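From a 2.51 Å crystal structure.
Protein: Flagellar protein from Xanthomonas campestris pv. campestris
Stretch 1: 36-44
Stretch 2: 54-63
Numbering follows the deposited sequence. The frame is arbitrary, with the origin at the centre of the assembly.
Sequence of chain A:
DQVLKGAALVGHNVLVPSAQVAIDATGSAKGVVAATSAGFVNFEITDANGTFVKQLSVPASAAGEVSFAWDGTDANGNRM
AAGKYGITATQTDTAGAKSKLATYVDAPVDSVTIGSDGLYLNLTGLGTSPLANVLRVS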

# COMPACT_ATOMS: atom_id res chain seq x y z
N THR A 36 12.01 -4.21 -6.79
CA THR A 36 13.15 -4.70 -6.04
C THR A 36 14.15 -5.47 -6.90
O THR A 36 15.17 -5.95 -6.42
CB THR A 36 12.68 -5.62 -4.91
OG1 THR A 36 11.88 -6.67 -5.46
CG2 THR A 36 11.86 -4.84 -3.91
N SER A 37 13.85 -5.58 -8.19
CA SER A 37 14.72 -6.30 -9.10
C SER A 37 14.45 -5.85 -10.52
O SER A 37 13.51 -5.12 -10.77
CB SER A 37 14.45 -7.81 -8.98
OG SER A 37 15.24 -8.56 -9.89
N ALA A 38 15.30 -6.27 -11.45
CA ALA A 38 15.10 -5.93 -12.85
C ALA A 38 14.05 -6.91 -13.37
O ALA A 38 13.94 -8.03 -12.87
CB ALA A 38 16.41 -6.07 -13.61
N GLY A 39 13.29 -6.49 -14.37
CA GLY A 39 12.26 -7.36 -14.92
C GLY A 39 11.07 -6.52 -15.36
O GLY A 39 11.25 -5.51 -16.03
N PHE A 40 9.87 -6.95 -15.01
CA PHE A 40 8.68 -6.18 -15.37
C PHE A 40 7.65 -6.22 -14.25
O PHE A 40 7.66 -7.12 -13.41
CB PHE A 40 8.05 -6.67 -16.68
CG PHE A 40 7.48 -8.07 -16.62
CD1 PHE A 40 8.30 -9.18 -16.69
CD2 PHE A 40 6.11 -8.26 -16.50
CE1 PHE A 40 7.77 -10.46 -16.65
CE2 PHE A 40 5.57 -9.54 -16.45
CZ PHE A 40 6.41 -10.64 -16.53
N VAL A 41 6.78 -5.23 -14.22
CA VAL A 41 5.74 -5.19 -13.21
C VAL A 41 4.41 -5.06 -13.91
O VAL A 41 4.25 -4.27 -14.83
CB VAL A 41 5.96 -4.01 -12.25
CG1 VAL A 41 6.26 -2.76 -13.03
CG2 VAL A 41 4.74 -3.81 -11.38
N ASN A 42 3.45 -5.88 -13.48
CA ASN A 42 2.12 -5.86 -14.06
C ASN A 42 1.11 -5.25 -13.10
O ASN A 42 0.92 -5.74 -11.98
CB ASN A 42 1.67 -7.27 -14.46
CG ASN A 42 2.34 -7.75 -15.73
OD1 ASN A 42 2.12 -8.88 -16.16
ND2 ASN A 42 3.15 -6.90 -16.34
N PHE A 43 0.49 -4.17 -13.54
CA PHE A 43 -0.51 -3.46 -12.75
C PHE A 43 -1.88 -3.88 -13.25
O PHE A 43 -2.21 -3.69 -14.41
CB PHE A 43 -0.33 -1.95 -12.90
CG PHE A 43 1.05 -1.47 -12.55
CD1 PHE A 43 2.10 -1.62 -13.44
CD2 PHE A 43 1.31 -0.90 -11.31
CE1 PHE A 43 3.38 -1.20 -13.11
CE2 PHE A 43 2.59 -0.49 -10.97
CZ PHE A 43 3.62 -0.64 -11.87
N GLU A 44 -2.67 -4.46 -12.36
CA GLU A 44 -4.01 -4.91 -12.71
C GLU A 44 -5.08 -4.04 -12.07
O GLU A 44 -5.10 -3.85 -10.85
CB GLU A 44 -4.18 -6.36 -12.26
CG GLU A 44 -5.57 -6.90 -12.46
CD GLU A 44 -5.77 -8.22 -11.74
OE1 GLU A 44 -5.59 -8.24 -10.50
OE2 GLU A 44 -6.09 -9.22 -12.41
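Stretch 2 (54-63) KQLSVPASAA

Stretch 2 runs as an extended strand from Lys-54 to Ala-60, antiparallel to strand 39-44, with 154° between their directions and 4.2 Å between the axes at closest approach; a looped tail, Ser-61 to Ala-63, follows. Gly-39, Val-41 and Phe-43 face Ala-60, Val-58 and Leu-56 as hydrogen-bonded pairs, each closed by two backbone bonds. Val-41 N donates to Val-58 O at 2.8 Å and Val-58 N returns to Val-41 O at 2.9 Å; Leu-56 N reaches Phe-43 O at 2.7 Å, nearly straight at 170°. Proline has no amide hydrogen, and Pro-59 fits because it occupies a non-hydrogen-bonded site opposite Phe-40, and Pro-59 CA approaches Gly-39 O at 3.3 Å.

Apart from Gly-39, the residues of the hydrogen-bonded pairs turn apolar side chains to one face. Val-58 adopts chi1 t, and its CG2 lies 4.0 Å from Phe-43 CE1, obliquely to the ring, while its CB is 4.0 Å from Val-41 CG1. The backbone sets Leu-56 CB 4.2 Å from Phe-43 CB; beyond it the side chain is m,t. Phe-43 is also m at chi1. Ala-60 continues this face with a single methyl, beside Gly-39. The phi/psi of Gly-39, 146/-134, would jam a CB against the preceding carbonyl oxygen, so glycine suits this backbone.

The other face carries Gln-55, Ser-57 and Pro-59 and is more polar. Ser-57 is m, placing OG 2.7 Å from Asn-42 ND2, but the angle is too poor for a hydrogen bond; Asn-42 ND2 instead bonds weakly to Val-41 O at 3.2 Å. Gln-55 lies between rotamer wells at chi1 (-146°) and chi2 (-123°). Its end comes nearer stretch 1, yet Gln-55 OE1 meets Asn-42 OD1 at 3.4 Å as two acceptors. Beyond the strand, Ala-63 CB approaches Thr-36 O at 3.6 Å.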

# COMPACT_ATOMS: atom_id res chain seq x y z
N LYS A 54 -8.55 -3.72 -16.64
CA LYS A 54 -7.43 -3.60 -17.56
C LYS A 54 -6.15 -4.02 -16.87
O LYS A 54 -6.11 -4.13 -15.64
CB LYS A 54 -7.28 -2.17 -18.09
CG LYS A 54 -6.43 -2.12 -19.35
CD LYS A 54 -6.44 -0.75 -20.01
CE LYS A 54 -5.97 -0.83 -21.46
NZ LYS A 54 -5.81 0.51 -22.11
N GLN A 55 -5.12 -4.26 -17.66
CA GLN A 55 -3.83 -4.67 -17.12
C GLN A 55 -2.70 -3.95 -17.85
O GLN A 55 -2.68 -3.86 -19.08
CB GLN A 55 -3.68 -6.18 -17.27
CG GLN A 55 -2.91 -6.85 -16.15
CD GLN A 55 -1.72 -7.62 -16.68
OE1 GLN A 55 -1.32 -8.63 -16.11
NE2 GLN A 55 -1.15 -7.14 -17.78
N LEU A 56 -1.75 -3.44 -17.08
CA LEU A 56 -0.62 -2.73 -17.64
C LEU A 56 0.65 -3.48 -17.28
O LEU A 56 0.70 -4.18 -16.27
CB LEU A 56 -0.55 -1.31 -17.06
CG LEU A 56 -1.79 -0.43 -17.19
CD1 LEU A 56 -1.72 0.74 -16.21
CD2 LEU A 56 -1.91 0.07 -18.62
N SER A 57 1.67 -3.34 -18.12
CA SER A 57 2.94 -4.00 -17.87
C SER A 57 4.03 -2.99 -18.13
O SER A 57 3.96 -2.25 -19.09
CB SER A 57 3.11 -5.20 -18.79
OG SER A 57 2.02 -6.11 -18.64
N VAL A 58 5.03 -2.95 -17.26
CA VAL A 58 6.13 -2.00 -17.43
C VAL A 58 7.46 -2.66 -17.12
O VAL A 58 7.61 -3.33 -16.10
CB VAL A 58 6.00 -0.76 -16.49
CG1 VAL A 58 7.15 0.20 -16.71
CG2 VAL A 58 4.69 -0.06 -16.74
N PRO A 59 8.45 -2.47 -18.01
CA PRO A 59 9.78 -3.07 -17.79
C PRO A 59 10.50 -2.33 -16.66
O PRO A 59 10.16 -1.19 -16.34
CB PRO A 59 10.45 -2.89 -19.15
CG PRO A 59 9.89 -1.60 -19.62
CD PRO A 59 8.42 -1.73 -19.27
N ALA A 60 11.48 -2.99 -16.07
CA ALA A 60 12.26 -2.42 -14.99
C ALA A 60 13.75 -2.67 -15.20
O ALA A 60 14.27 -3.73 -14.86
CB ALA A 60 11.82 -3.00 -13.65
N SER A 61 14.42 -1.67 -15.76
CA SER A 61 15.85 -1.72 -16.03
C SER A 61 16.61 -2.43 -14.91
O SER A 61 17.53 -3.22 -15.16
CB SER A 61 16.37 -0.29 -16.19
OG SER A 61 15.86 0.57 -15.17
N ALA A 62 16.20 -2.15 -13.67
CA ALA A 62 16.80 -2.74 -12.47
C ALA A 62 16.01 -2.27 -11.24
O ALA A 62 15.05 -1.50 -11.37
CB ALA A 62 18.26 -2.32 -12.36
N ALA A 63 16.42 -2.73 -10.06
CA ALA A 63 15.76 -2.34 -8.83
C ALA A 63 15.62 -0.82 -8.79
O ALA A 63 16.51 -0.09 -9.24
CB ALA A 63 16.55 -2.82 -7.63